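Local coordinates for protein glyoxalase-related enzyme, AraC type (Clostridium phytofermentans, PDB 3BT3) that is of unknown function but belongs to the vicinal oxygen chelate (VOC) superfamily, related to glyoxalase and bleomycin resistance proteins, and probably forms part of an AraC-type transcription regulator, at residues 24-30 with 81-87; 34-38 with 131-135. One frame throughout, in Å; residues are numbered along the deposited sequence.

Contact 1: 24-30 with 81-87; sequences GPVYFTK and FHLFKGE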
loop_
_atom_site.group_PDB
_atom_site.type_symbol
_atom_site.label_atom_id
_atom_site.label_comp_id
_atom_site.label_asym_id
_atom_site.label_seq_id
_atom_site.Cartn_x
_atom_site.Cartn_y
_atom_site.Cartn_z
ATOM N N GLY A 24 -2.724 -4.415 -2.228
ATOM C CA GLY A 24 -1.945 -3.413 -2.928
ATOM C C GLY A 24 -2.191 -2.041 -2.329
ATOM O O GLY A 24 -3.301 -1.751 -1.896
ATOM N N PRO A 25 -1.172 -1.175 -2.277
ATOM C CA PRO A 25 -1.312 0.173 -1.717
ATOM C C PRO A 25 -2.328 1.042 -2.456
ATOM O O PRO A 25 -2.604 0.817 -3.638
ATOM C CB PRO A 25 0.106 0.738 -1.807
ATOM C CG PRO A 25 0.732 -0.037 -2.921
ATOM C CD PRO A 25 0.219 -1.431 -2.688
ATOM N N VAL A 26 -2.892 2.020 -1.747
ATOM C CA VAL A 26 -3.866 2.931 -2.339
ATOM C C VAL A 26 -3.213 4.245 -2.753
ATOM O O VAL A 26 -2.231 4.676 -2.153
ATOM C CB VAL A 26 -5.008 3.250 -1.371
ATOM C CG1 VAL A 26 -5.817 1.990 -1.112
ATOM C CG2 VAL A 26 -4.448 3.845 -0.073
ATOM N N TYR A 27 -3.772 4.885 -3.771
ATOM C CA TYR A 27 -3.229 6.140 -4.285
ATOM C C TYR A 27 -4.389 7.030 -4.759
ATOM O O TYR A 27 -5.234 6.591 -5.533
ATOM C CB TYR A 27 -2.289 5.806 -5.441
ATOM C CG TYR A 27 -1.530 6.960 -6.032
ATOM C CD1 TYR A 27 -0.142 7.052 -5.890
ATOM C CD2 TYR A 27 -2.188 7.944 -6.773
ATOM C CE1 TYR A 27 0.569 8.095 -6.479
ATOM C CE2 TYR A 27 -1.490 8.984 -7.360
ATOM C CZ TYR A 27 -0.115 9.055 -7.212
ATOM O OH TYR A 27 0.573 10.078 -7.813
ATOM N N PHE A 28 -4.444 8.272 -4.302
ATOM C CA PHE A 28 -5.543 9.138 -4.711
ATOM C C PHE A 28 -5.160 10.184 -5.747
ATOM O O PHE A 28 -4.080 10.752 -5.693
ATOM C CB PHE A 28 -6.159 9.793 -3.469
ATOM C CG PHE A 28 -6.766 8.803 -2.526
ATOM C CD1 PHE A 28 -8.055 8.325 -2.731
ATOM C CD2 PHE A 28 -6.007 8.256 -1.496
ATOM C CE1 PHE A 28 -8.576 7.305 -1.927
ATOM C CE2 PHE A 28 -6.514 7.245 -0.695
ATOM C CZ PHE A 28 -7.802 6.766 -0.910
ATOM N N THR A 29 -6.054 10.432 -6.697
ATOM C CA THR A 29 -5.782 11.406 -7.749
ATOM C C THR A 29 -7.018 12.140 -8.252
ATOM O O THR A 29 -8.098 11.558 -8.350
ATOM C CB THR A 29 -5.081 10.734 -8.969
ATOM O OG1 THR A 29 -4.969 11.670 -10.049
ATOM C CG2 THR A 29 -5.879 9.542 -9.445
ATOM N N LYS A 30 -6.839 13.418 -8.581
ATOM C CA LYS A 30 -7.917 14.258 -9.111
ATOM C C LYS A 30 -8.090 14.072 -10.624
ATOM O O LYS A 30 -9.127 14.419 -11.174
ATOM C CB LYS A 30 -7.651 15.736 -8.807
ATOM C CG LYS A 30 -7.691 16.084 -7.330
ATOM C CD LYS A 30 -9.024 15.688 -6.690
ATOM C CE LYS A 30 -10.197 16.476 -7.270
ATOM N NZ LYS A 30 -10.098 17.944 -6.990
ATOM N N PHE A 81 -0.523 -0.125 -7.566
ATOM C CA PHE A 81 -1.293 0.846 -6.790
ATOM C C PHE A 81 -2.734 0.861 -7.278
ATOM O O PHE A 81 -2.989 0.776 -8.479
ATOM C CB PHE A 81 -0.725 2.259 -6.958
ATOM C CG PHE A 81 0.563 2.496 -6.226
ATOM C CD1 PHE A 81 0.559 2.860 -4.881
ATOM C CD2 PHE A 81 1.784 2.360 -6.882
ATOM C CE1 PHE A 81 1.755 3.085 -4.198
ATOM C CE2 PHE A 81 2.987 2.580 -6.210
ATOM C CZ PHE A 81 2.972 2.945 -4.865
ATOM N N HIS A 82 -3.677 0.938 -6.347
ATOM C CA HIS A 82 -5.084 1.044 -6.709
ATOM C C HIS A 82 -5.251 2.552 -6.822
ATOM O O HIS A 82 -4.759 3.278 -5.967
ATOM C CB HIS A 82 -5.999 0.537 -5.595
ATOM C CG HIS A 82 -6.021 -0.950 -5.451
ATOM N ND1 HIS A 82 -5.400 -1.609 -4.411
ATOM C CD2 HIS A 82 -6.604 -1.908 -6.212
ATOM C CE1 HIS A 82 -5.599 -2.910 -4.539
ATOM N NE2 HIS A 82 -6.327 -3.117 -5.622
ATOM N N LEU A 83 -5.914 3.023 -7.870
ATOM C CA LEU A 83 -6.124 4.460 -8.049
ATOM C C LEU A 83 -7.595 4.823 -7.837
ATOM O O LEU A 83 -8.481 4.240 -8.469
ATOM C CB LEU A 83 -5.694 4.886 -9.455
ATOM C CG LEU A 83 -4.280 4.471 -9.897
ATOM C CD1 LEU A 83 -4.135 4.648 -11.407
ATOM C CD2 LEU A 83 -3.242 5.297 -9.167
ATOM N N PHE A 84 -7.832 5.783 -6.944
ATOM C CA PHE A 84 -9.168 6.277 -6.610
ATOM C C PHE A 84 -9.213 7.794 -6.819
ATOM O O PHE A 84 -8.196 8.475 -6.678
ATOM C CB PHE A 84 -9.490 5.993 -5.136
ATOM C CG PHE A 84 -9.502 4.540 -4.781
ATOM C CD1 PHE A 84 -10.596 3.738 -5.102
ATOM C CD2 PHE A 84 -8.412 3.963 -4.142
ATOM C CE1 PHE A 84 -10.605 2.375 -4.788
ATOM C CE2 PHE A 84 -8.412 2.604 -3.826
ATOM C CZ PHE A 84 -9.512 1.808 -4.152
ATOM N N LYS A 85 -10.394 8.324 -7.135
ATOM C CA LYS A 85 -10.551 9.763 -7.327
ATOM C C LYS A 85 -10.505 10.439 -5.957
ATOM O O LYS A 85 -11.170 9.995 -5.019
ATOM C CB LYS A 85 -11.892 10.078 -7.992
ATOM C CG LYS A 85 -11.824 11.218 -8.992
ATOM C CD LYS A 85 -12.882 12.283 -8.747
ATOM C CE LYS A 85 -14.276 11.782 -9.030
ATOM N NZ LYS A 85 -14.395 11.320 -10.433
ATOM N N GLY A 86 -9.714 11.503 -5.838
ATOM C CA GLY A 86 -9.623 12.212 -4.575
ATOM C C GLY A 86 -8.398 13.096 -4.463
ATOM O O GLY A 86 -7.596 13.175 -5.392
ATOM N N GLU A 87 -8.249 13.769 -3.326
ATOM C CA GLU A 87 -7.097 14.635 -3.107
ATOM C C GLU A 87 -5.817 13.810 -3.041
ATOM O O GLU A 87 -5.728 12.844 -2.284
ATOM C CB GLU A 87 -7.251 15.433 -1.807
ATOM C CG GLU A 87 -8.183 16.632 -1.902
ATOM C CD GLU A 87 -7.725 17.667 -2.936
ATOM O OE1 GLU A 87 -6.519 18.008 -2.963
ATOM O OE2 GLU A 87 -8.583 18.145 -3.714
#

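Contact 2: 34-38 with 131-135; sequences KTVKW and ITTTD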
loop_
_atom_site.group_PDB
_atom_site.type_symbol
_atom_site.label_atom_id
_atom_site.label_comp_id
_atom_site.label_asym_id
_atom_site.label_seq_id
_atom_site.Cartn_x
_atom_site.Cartn_y
_atom_site.Cartn_z
ATOM N N LYS A 34 -3.974 11.471 -16.286
ATOM C CA LYS A 34 -2.665 12.115 -16.203
ATOM C C LYS A 34 -1.723 11.316 -15.294
ATOM O O LYS A 34 -0.531 11.195 -15.584
ATOM C CB LYS A 34 -2.800 13.562 -15.694
ATOM C CG LYS A 34 -1.457 14.283 -15.525
ATOM C CD LYS A 34 -1.617 15.779 -15.258
ATOM C CE LYS A 34 -2.041 16.067 -13.825
ATOM N NZ LYS A 34 -0.968 15.739 -12.834
ATOM N N THR A 35 -2.266 10.775 -14.202
ATOM C CA THR A 35 -1.487 9.981 -13.254
ATOM C C THR A 35 -0.987 8.706 -13.916
ATOM O O THR A 35 0.173 8.333 -13.775
ATOM C CB THR A 35 -2.331 9.608 -12.034
ATOM O OG1 THR A 35 -2.663 10.802 -11.320
ATOM C CG2 THR A 35 -1.573 8.653 -11.112
ATOM N N VAL A 36 -1.872 8.055 -14.657
ATOM C CA VAL A 36 -1.527 6.829 -15.362
ATOM C C VAL A 36 -0.478 7.080 -16.452
ATOM O O VAL A 36 0.403 6.247 -16.670
ATOM C CB VAL A 36 -2.790 6.203 -15.995
ATOM C CG1 VAL A 36 -2.412 5.189 -17.048
ATOM C CG2 VAL A 36 -3.626 5.546 -14.922
ATOM N N LYS A 37 -0.575 8.218 -17.135
ATOM C CA LYS A 37 0.374 8.539 -18.196
ATOM C C LYS A 37 1.745 8.771 -17.587
ATOM O O LYS A 37 2.770 8.429 -18.177
ATOM C CB LYS A 37 -0.076 9.782 -18.968
ATOM C CG LYS A 37 -1.074 9.476 -20.068
ATOM C CD LYS A 37 -1.670 10.746 -20.669
ATOM C CE LYS A 37 -2.481 10.456 -21.942
ATOM N NZ LYS A 37 -3.616 9.498 -21.726
ATOM N N TRP A 38 1.753 9.331 -16.385
ATOM C CA TRP A 38 2.999 9.600 -15.700
ATOM C C TRP A 38 3.666 8.272 -15.328
ATOM O O TRP A 38 4.852 8.060 -15.615
ATOM C CB TRP A 38 2.741 10.437 -14.449
ATOM C CG TRP A 38 3.988 10.806 -13.741
ATOM C CD1 TRP A 38 4.817 11.856 -14.025
ATOM C CD2 TRP A 38 4.594 10.094 -12.665
ATOM N NE1 TRP A 38 5.907 11.839 -13.192
ATOM C CE2 TRP A 38 5.798 10.765 -12.345
ATOM C CE3 TRP A 38 4.241 8.953 -11.935
ATOM C CZ2 TRP A 38 6.657 10.323 -11.329
ATOM C CZ3 TRP A 38 5.095 8.515 -10.922
ATOM C CH2 TRP A 38 6.288 9.202 -10.631
ATOM N N ILE A 131 11.005 9.741 -5.364
ATOM C CA ILE A 131 10.521 10.417 -6.553
ATOM C C ILE A 131 9.228 11.121 -6.205
ATOM O O ILE A 131 8.427 10.602 -5.437
ATOM C CB ILE A 131 10.235 9.401 -7.679
ATOM C CG1 ILE A 131 11.486 8.557 -7.920
ATOM C CG2 ILE A 131 9.811 10.118 -8.963
ATOM C CD1 ILE A 131 11.336 7.520 -9.011
ATOM N N THR A 132 9.039 12.311 -6.758
ATOM C CA THR A 132 7.819 13.064 -6.539
ATOM C C THR A 132 6.980 12.798 -7.783
ATOM O O THR A 132 7.472 12.965 -8.897
ATOM C CB THR A 132 8.104 14.563 -6.439
ATOM O OG1 THR A 132 9.007 14.806 -5.353
ATOM C CG2 THR A 132 6.807 15.328 -6.207
ATOM N N THR A 133 5.729 12.375 -7.605
ATOM C CA THR A 133 4.875 12.080 -8.753
ATOM C C THR A 133 4.258 13.339 -9.320
ATOM O O THR A 133 4.405 14.420 -8.751
ATOM C CB THR A 133 3.718 11.123 -8.392
ATOM O OG1 THR A 133 2.777 11.791 -7.532
ATOM C CG2 THR A 133 4.254 9.900 -7.704
ATOM N N THR A 134 3.553 13.184 -10.438
ATOM C CA THR A 134 2.892 14.308 -11.098
ATOM C C THR A 134 1.795 14.855 -10.198
ATOM O O THR A 134 1.313 15.960 -10.406
ATOM C CB THR A 134 2.242 13.889 -12.452
ATOM O OG1 THR A 134 1.756 15.051 -13.135
ATOM C CG2 THR A 134 1.064 12.953 -12.221
ATOM N N ASP A 135 1.407 14.072 -9.196
ATOM C CA ASP A 135 0.354 14.482 -8.279
ATOM C C ASP A 135 0.896 15.080 -6.992
ATOM O O ASP A 135 0.133 15.567 -6.166
ATOM C CB ASP A 135 -0.536 13.283 -7.954
ATOM C CG ASP A 135 -1.220 12.723 -9.184
ATOM O OD1 ASP A 135 -1.020 11.534 -9.511
ATOM O OD2 ASP A 135 -1.959 13.490 -9.833
#

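Contact 1: 24-30 with 81-87
The carbonyl of Gly-24 opens the pairing by accepting a hydrogen bond from the imidazole of His-82 (ND1 to O, 3.3 Å). At Pro-25 the backbone ladder begins: His-82 N donates to Pro-25 O at 2.9 Å. The proline ring rests against Phe-81, with Pro-25 CG 3.5 Å from Phe-81 CD1. Val-26 is bridged to His-82 and touches the edge of the Phe-84 ring (CG1 to CE2, 3.8 Å). Its face of the sheet, shared with Phe-28, His-82 and Phe-84, meets the second subunit, whose Phe-95 packs edge-to-face with both His-82 and Phe-84. Tyr-27 turns to the other face, where Leu-83 meets its ring (CD2 to CD2, 3.7 Å) and its edge points at the face of Phe-81 in a T-shaped pair with centroids 6.0 Å apart. Its N reaches His-82 O in a weak hydrogen bond of 2.9 Å, and its O receives Phe-84 N at 3.1 Å. Phe-28 lies against Phe-84, CE1 to CB at 3.6 Å. Thr-29 closes the ladder twice, with its N on Phe-84 O (2.9 Å) and its O accepting from Gly-86 N (3.0 Å); at the backbone angles of Gly-86 a CB would be jammed against Lys-85 O and sit tightly against the Phe-28 ring. Lys-30, already past the strand, forms a long salt bridge from NZ to Glu-87 OE2, 3.6 Å. Strands 26-29 and 81-85 are thus parallel neighbours, the first and last strands of a βαβββ module whose 1-4-3-2 order is the hallmark of the VOC fold.

Contact 2: 34-38 with 131-135
This is a helix-to-turn contact, in which helix 32-41 of the N-terminal module packs against the end of strand 126-132 and the turn that follows it in the C-terminal one. Trp-38 supplies the apolar part: Thr-133 CA sits over the face of its six-membered ring, 3.8 Å from the centroid, in a CH-pi contact, and Ile-131 CG2 meets the ring edge at CZ2, 3.9 Å away. Trp-113 adds an edge-to-face partner for the same indole. The turn is an ST turn, Asp-135 N donating to Thr-133 OG1 at 3.1 Å, an oxygen also hydrogen-bonded to Tyr-27 OH of strand 26-29, and it links strands 126-132 and 138-144 of the second βαβββ module, so the contact joins the paired modules of the VOC fold. One helical turn before Trp-38 the chemistry becomes polar. Thr-35 OG1 donates to Asp-135 OD1 at 2.6 Å, and Lys-34 NZ to Thr-134 OG1 at 2.8 Å, with a long salt bridge from Lys-34 NZ to Asp-135 OD2 at 3.9 Å on the exposed side.

Strand 26-29 and helix 32-41 follow one another in the chain, so contacts 1 and 2 engage consecutive elements of the same module. Contact 1 is internal to that module and is built on a regular backbone ladder with aromatic side chains, one face turned to the second subunit; contact 2 crosses between modules within one chain and relies on side chains, without an intersegment backbone hydrogen bond. Each runs from buried residues to an exposed lysine at its margin. Their centres lie about 11 Å apart, and polar groups join them: Tyr-27 OH approaches Asp-135 OD1 at 2.7 Å and Thr-29 OG1 approaches Thr-35 OG1 at 2.8 Å, both probable hydrogen bonds.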